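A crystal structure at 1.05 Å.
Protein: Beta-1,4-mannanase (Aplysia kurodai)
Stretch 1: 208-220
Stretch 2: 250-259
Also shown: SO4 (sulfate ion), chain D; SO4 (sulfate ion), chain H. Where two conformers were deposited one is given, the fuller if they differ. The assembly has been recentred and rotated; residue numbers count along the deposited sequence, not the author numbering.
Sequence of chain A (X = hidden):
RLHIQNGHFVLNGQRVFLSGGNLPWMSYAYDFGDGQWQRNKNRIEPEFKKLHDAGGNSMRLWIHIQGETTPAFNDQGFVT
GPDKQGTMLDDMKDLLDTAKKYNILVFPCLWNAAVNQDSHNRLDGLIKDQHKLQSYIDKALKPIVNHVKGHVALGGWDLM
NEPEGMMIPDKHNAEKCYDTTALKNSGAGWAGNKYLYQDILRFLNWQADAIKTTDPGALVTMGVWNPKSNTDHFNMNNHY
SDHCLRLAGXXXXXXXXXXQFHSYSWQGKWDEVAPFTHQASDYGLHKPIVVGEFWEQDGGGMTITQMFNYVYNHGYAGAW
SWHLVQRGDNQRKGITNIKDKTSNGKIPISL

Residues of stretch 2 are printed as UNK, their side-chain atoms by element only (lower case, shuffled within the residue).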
# COMPACT_ATOMS: atom_id res chain seq x y z
N ALA A 208 -6.21 -10.65 -2.08
CA ALA A 208 -4.92 -11.20 -1.70
C ALA A 208 -4.79 -12.66 -2.15
O ALA A 208 -3.74 -13.06 -2.64
CB ALA A 208 -4.71 -11.08 -0.20
N ASP A 209 -5.86 -13.43 -2.00
CA ASP A 209 -5.84 -14.83 -2.39
C ASP A 209 -5.71 -14.97 -3.90
O ASP A 209 -4.96 -15.81 -4.40
CB ASP A 209 -7.09 -15.55 -1.89
CG ASP A 209 -7.06 -17.04 -2.19
OD1 ASP A 209 -6.48 -17.82 -1.40
OD2 ASP A 209 -7.65 -17.44 -3.22
N ALA A 210 -6.42 -14.13 -4.64
CA ALA A 210 -6.33 -14.15 -6.10
C ALA A 210 -4.91 -13.86 -6.57
O ALA A 210 -4.39 -14.52 -7.46
CB ALA A 210 -7.31 -13.16 -6.70
N ILE A 211 -4.28 -12.86 -5.95
CA ILE A 211 -2.91 -12.51 -6.31
C ILE A 211 -1.96 -13.69 -6.08
O ILE A 211 -1.18 -14.06 -6.96
CB ILE A 211 -2.43 -11.26 -5.55
CG1 ILE A 211 -3.20 -10.03 -6.04
CG2 ILE A 211 -0.92 -11.07 -5.70
CD1 ILE A 211 -3.03 -8.82 -5.17
N LYS A 212 -2.04 -14.30 -4.90
CA LYS A 212 -1.11 -15.36 -4.55
C LYS A 212 -1.47 -16.76 -5.08
O LYS A 212 -0.72 -17.71 -4.91
CB LYS A 212 -0.79 -15.34 -3.07
CG LYS A 212 0.11 -14.16 -2.73
CD LYS A 212 0.55 -14.12 -1.27
CE LYS A 212 -0.56 -13.60 -0.37
NZ LYS A 212 -0.10 -13.50 1.04
N THR A 213 -2.63 -16.87 -5.73
CA THR A 213 -2.94 -18.05 -6.53
C THR A 213 -2.32 -17.89 -7.91
O THR A 213 -1.79 -18.82 -8.50
CB THR A 213 -4.47 -18.26 -6.69
OG1 THR A 213 -5.10 -18.35 -5.41
CG2 THR A 213 -4.76 -19.54 -7.46
N THR A 214 -2.39 -16.67 -8.43
CA THR A 214 -1.95 -16.37 -9.79
C THR A 214 -0.44 -16.19 -9.88
O THR A 214 0.20 -16.67 -10.82
CB THR A 214 -2.69 -15.12 -10.29
OG1 THR A 214 -4.10 -15.36 -10.24
CG2 THR A 214 -2.30 -14.79 -11.71
N ASP A 215 0.13 -15.50 -8.89
CA ASP A 215 1.58 -15.34 -8.77
C ASP A 215 1.95 -15.68 -7.33
O ASP A 215 2.00 -14.81 -6.47
CB ASP A 215 2.00 -13.90 -9.09
CG ASP A 215 3.51 -13.71 -9.05
OD1 ASP A 215 4.24 -14.69 -8.73
OD2 ASP A 215 3.98 -12.58 -9.32
N PRO A 216 2.17 -16.98 -7.07
CA PRO A 216 2.37 -17.42 -5.69
C PRO A 216 3.56 -16.79 -4.98
O PRO A 216 3.56 -16.76 -3.75
CB PRO A 216 2.57 -18.93 -5.83
CG PRO A 216 1.95 -19.29 -7.10
CD PRO A 216 2.07 -18.11 -8.01
N GLY A 217 4.53 -16.29 -5.73
CA GLY A 217 5.67 -15.62 -5.13
C GLY A 217 5.53 -14.12 -4.90
O GLY A 217 6.47 -13.49 -4.43
N ALA A 218 4.37 -13.56 -5.22
CA ALA A 218 4.13 -12.14 -4.97
C ALA A 218 3.82 -11.87 -3.51
O ALA A 218 3.25 -12.71 -2.81
CB ALA A 218 3.00 -11.63 -5.86
N LEU A 219 4.17 -10.67 -3.06
CA LEU A 219 3.85 -10.22 -1.71
C LEU A 219 2.67 -9.27 -1.75
O LEU A 219 2.49 -8.52 -2.72
CB LEU A 219 5.05 -9.53 -1.07
CG LEU A 219 6.35 -10.35 -1.01
CD1 LEU A 219 7.46 -9.52 -0.38
CD2 LEU A 219 6.15 -11.65 -0.26
N VAL A 220 1.89 -9.27 -0.67
CA VAL A 220 0.69 -8.45 -0.59
C VAL A 220 0.66 -7.69 0.74
O VAL A 220 0.99 -8.25 1.81
CB VAL A 220 -0.60 -9.30 -0.75
CG1 VAL A 220 -1.84 -8.41 -0.75
CG2 VAL A 220 -0.54 -10.10 -2.04
N UNK A 250 -12.84 -16.48 3.72
CA UNK A 250 -12.70 -17.92 3.56
C UNK A 250 -11.56 -18.42 2.69
O UNK A 250 -11.40 -19.62 2.53
N UNK A 251 -10.77 -17.52 2.12
CA UNK A 251 -9.74 -17.95 1.18
C UNK A 251 -8.37 -17.99 1.86
O UNK A 251 -7.88 -16.99 2.38
n UNK A 251 -12.48 -15.88 -4.14
c UNK A 251 -11.13 -16.43 -2.11
c UNK A 251 -9.77 -17.06 -0.07
c UNK A 251 -12.52 -16.38 -2.73
c UNK A 251 -11.16 -17.00 -0.71
N UNK A 252 -7.77 -19.18 1.86
CA UNK A 252 -6.64 -19.49 2.73
C UNK A 252 -5.42 -18.61 2.52
O UNK A 252 -4.75 -18.23 3.48
c UNK A 252 -5.15 -21.42 3.56
c UNK A 252 -5.56 -21.36 5.03
c UNK A 252 -6.26 -20.97 2.60
o UNK A 252 -6.74 -21.21 5.37
n UNK A 252 -4.57 -21.46 5.91
N UNK A 253 -5.12 -18.28 1.27
CA UNK A 253 -3.92 -17.50 1.02
C UNK A 253 -4.17 -16.00 0.99
O UNK A 253 -3.25 -15.22 0.70
c UNK A 253 -3.19 -17.99 -0.24
c UNK A 253 -1.31 -19.61 -0.75
c UNK A 253 -2.66 -19.41 -0.08
n UNK A 253 -0.18 -20.16 -2.91
c UNK A 253 -1.45 -19.71 -2.25
N UNK A 254 -5.38 -15.58 1.34
CA UNK A 254 -5.74 -14.17 1.31
C UNK A 254 -5.35 -13.43 2.57
O UNK A 254 -6.20 -12.90 3.28
N UNK A 255 -4.04 -13.39 2.82
CA UNK A 255 -3.48 -12.75 4.00
C UNK A 255 -2.36 -11.82 3.57
O UNK A 255 -1.86 -11.91 2.45
c UNK A 255 -2.96 -13.79 5.03
c UNK A 255 -1.72 -14.50 4.48
c UNK A 255 -4.05 -14.79 5.37
N UNK A 256 -1.99 -10.89 4.44
CA UNK A 256 -0.89 -9.99 4.15
C UNK A 256 0.45 -10.61 4.49
O UNK A 256 0.59 -11.31 5.49
c UNK A 256 -4.43 -6.91 4.96
c UNK A 256 -1.08 -8.67 4.90
c UNK A 256 -2.53 -7.67 3.13
c UNK A 256 -2.31 -7.94 4.47
c UNK A 256 -3.28 -7.56 5.39
c UNK A 256 -4.63 -6.65 3.62
c UNK A 256 -3.67 -7.03 2.70
N UNK A 257 1.43 -10.36 3.64
CA UNK A 257 2.81 -10.76 3.91
C UNK A 257 3.55 -9.78 4.80
O UNK A 257 4.45 -10.16 5.54
o UNK A 257 2.13 -11.72 0.87
c UNK A 257 2.96 -12.02 1.75
c UNK A 257 3.56 -10.93 2.59
o UNK A 257 3.31 -13.19 2.03
N UNK A 258 3.18 -8.51 4.71
CA UNK A 258 3.76 -7.49 5.56
C UNK A 258 2.74 -6.42 5.80
O UNK A 258 1.80 -6.24 5.02
c UNK A 258 4.84 -4.04 2.53
c UNK A 258 4.96 -6.15 3.71
c UNK A 258 5.08 -6.93 5.00
c UNK A 258 4.92 -4.70 1.32
c UNK A 258 5.04 -6.80 2.49
c UNK A 258 5.01 -6.09 1.30
c UNK A 258 4.87 -4.76 3.72
N UNK A 259 2.89 -5.74 6.93
CA UNK A 259 2.02 -4.65 7.29
C UNK A 259 2.65 -3.31 6.89
O UNK A 259 3.86 -3.20 6.72
o UNK A 259 -1.42 -8.94 10.84
c UNK A 259 -1.11 -7.16 9.28
c UNK A 259 0.62 -7.69 10.84
c UNK A 259 0.93 -5.85 9.28
c UNK A 259 -0.63 -7.94 10.32
c UNK A 259 1.39 -6.66 10.32
c UNK A 259 1.75 -4.68 8.78
c UNK A 259 -0.34 -6.12 8.78
S SO4 D . 0.52 -11.09 13.31
O1 SO4 D . 0.63 -12.54 13.23
O2 SO4 D . 1.54 -10.48 12.47
O3 SO4 D . -0.79 -10.67 12.84
O4 SO4 D . 0.74 -10.68 14.70
S SO4 H . -11.41 -17.99 -7.13
O1 SO4 H . -12.17 -16.79 -7.47
O2 SO4 H . -11.47 -18.26 -5.68
O3 SO4 H . -11.95 -19.15 -7.84
O4 SO4 H . -10.02 -17.81 -7.53
O HOH W 1 -0.10 -16.18 1.87
O HOH W 2 1.90 -18.34 -2.20

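Position 250 has no side-chain atoms and touches nothing on stretch 1. Just past a helix, it takes a positive phi of 80°, which favours the residue it is: G250.

At 251 four carbons run in a row to a terminal nitrogen, and CB lies 3.4 Å from CG of D209, so this is K251. The chain then leads away, and NZ of K251 donates a hydrogen bond to O2 of the chain H sulfate at 3.0 Å.

Position 252 carries three carbons, the third bearing one oxygen and one nitrogen. An amide of that length is Q252; its CB points away from stretch 1, and the residue stays exposed.

At 253 four carbons again end in nitrogen, which lies 3.2 Å from O of K212 in the last turn of the helix, while the backbone N donates to OD1 of D209 at 3.0 Å. This is K253; its NZ makes a weak hydrogen bond to that O of K212, and water 2 links the same NZ to O of P216.

Position 254 has no side chain, and its CA lies 3.4 Å from N of D209 and 3.6 Å from CB of A208. An ideal CB here would sit a tight 3.3 Å from CB of D209, so the close approach suits G254, which closes a type I turn begun at K251.

At 255 one carbon carries two more, one of them 3.9 Å from NZ of K212. The CA-to-CB bond points away, and the backbone O accepts a hydrogen bond from NZ of K212 at 2.8 Å. The branched side chain is V255.

Position 256 shows one carbon and a six-carbon ring without a heteroatom. A ring carbon meets CG1 of V220 at 4.0 Å, and CA makes a CA-H...O contact with O of V220 at 3.5 Å: F256.

At 257 two carbons end in two oxygens, one of them 2.9 Å from NZ of K212. This short carboxylate is D257; that oxygen, OD2, forms a salt bridge with NZ of K212 and also accepts from N of V220 at 2.9 Å.

Position 258 again has one carbon and a bare six-carbon ring. The ring edge receives L219, a ring carbon lying 4.2 Å from CB of L219, hence F258.

At 259 one carbon leads to a six-carbon ring bearing one oxygen, with no contact to stretch 1, identifying Y259. OH of Y259 donates to O3 of the chain D sulfate at 2.7 Å.

The contact works by capturing polar groups at two sites. D209 holds the turn where G254 permits close packing. Beyond it, K212 joins a backbone oxygen to a carboxylate, and D257 pairs with V220 twice: OD2 of D257 accepts a hydrogen bond from N of V220, while D257 N donates to V220 O at 2.8 Å. Apolar contacts from L219 and V220 pack beside these polar bonds.

Stretch 2 250-259: GKQKGVFDFY
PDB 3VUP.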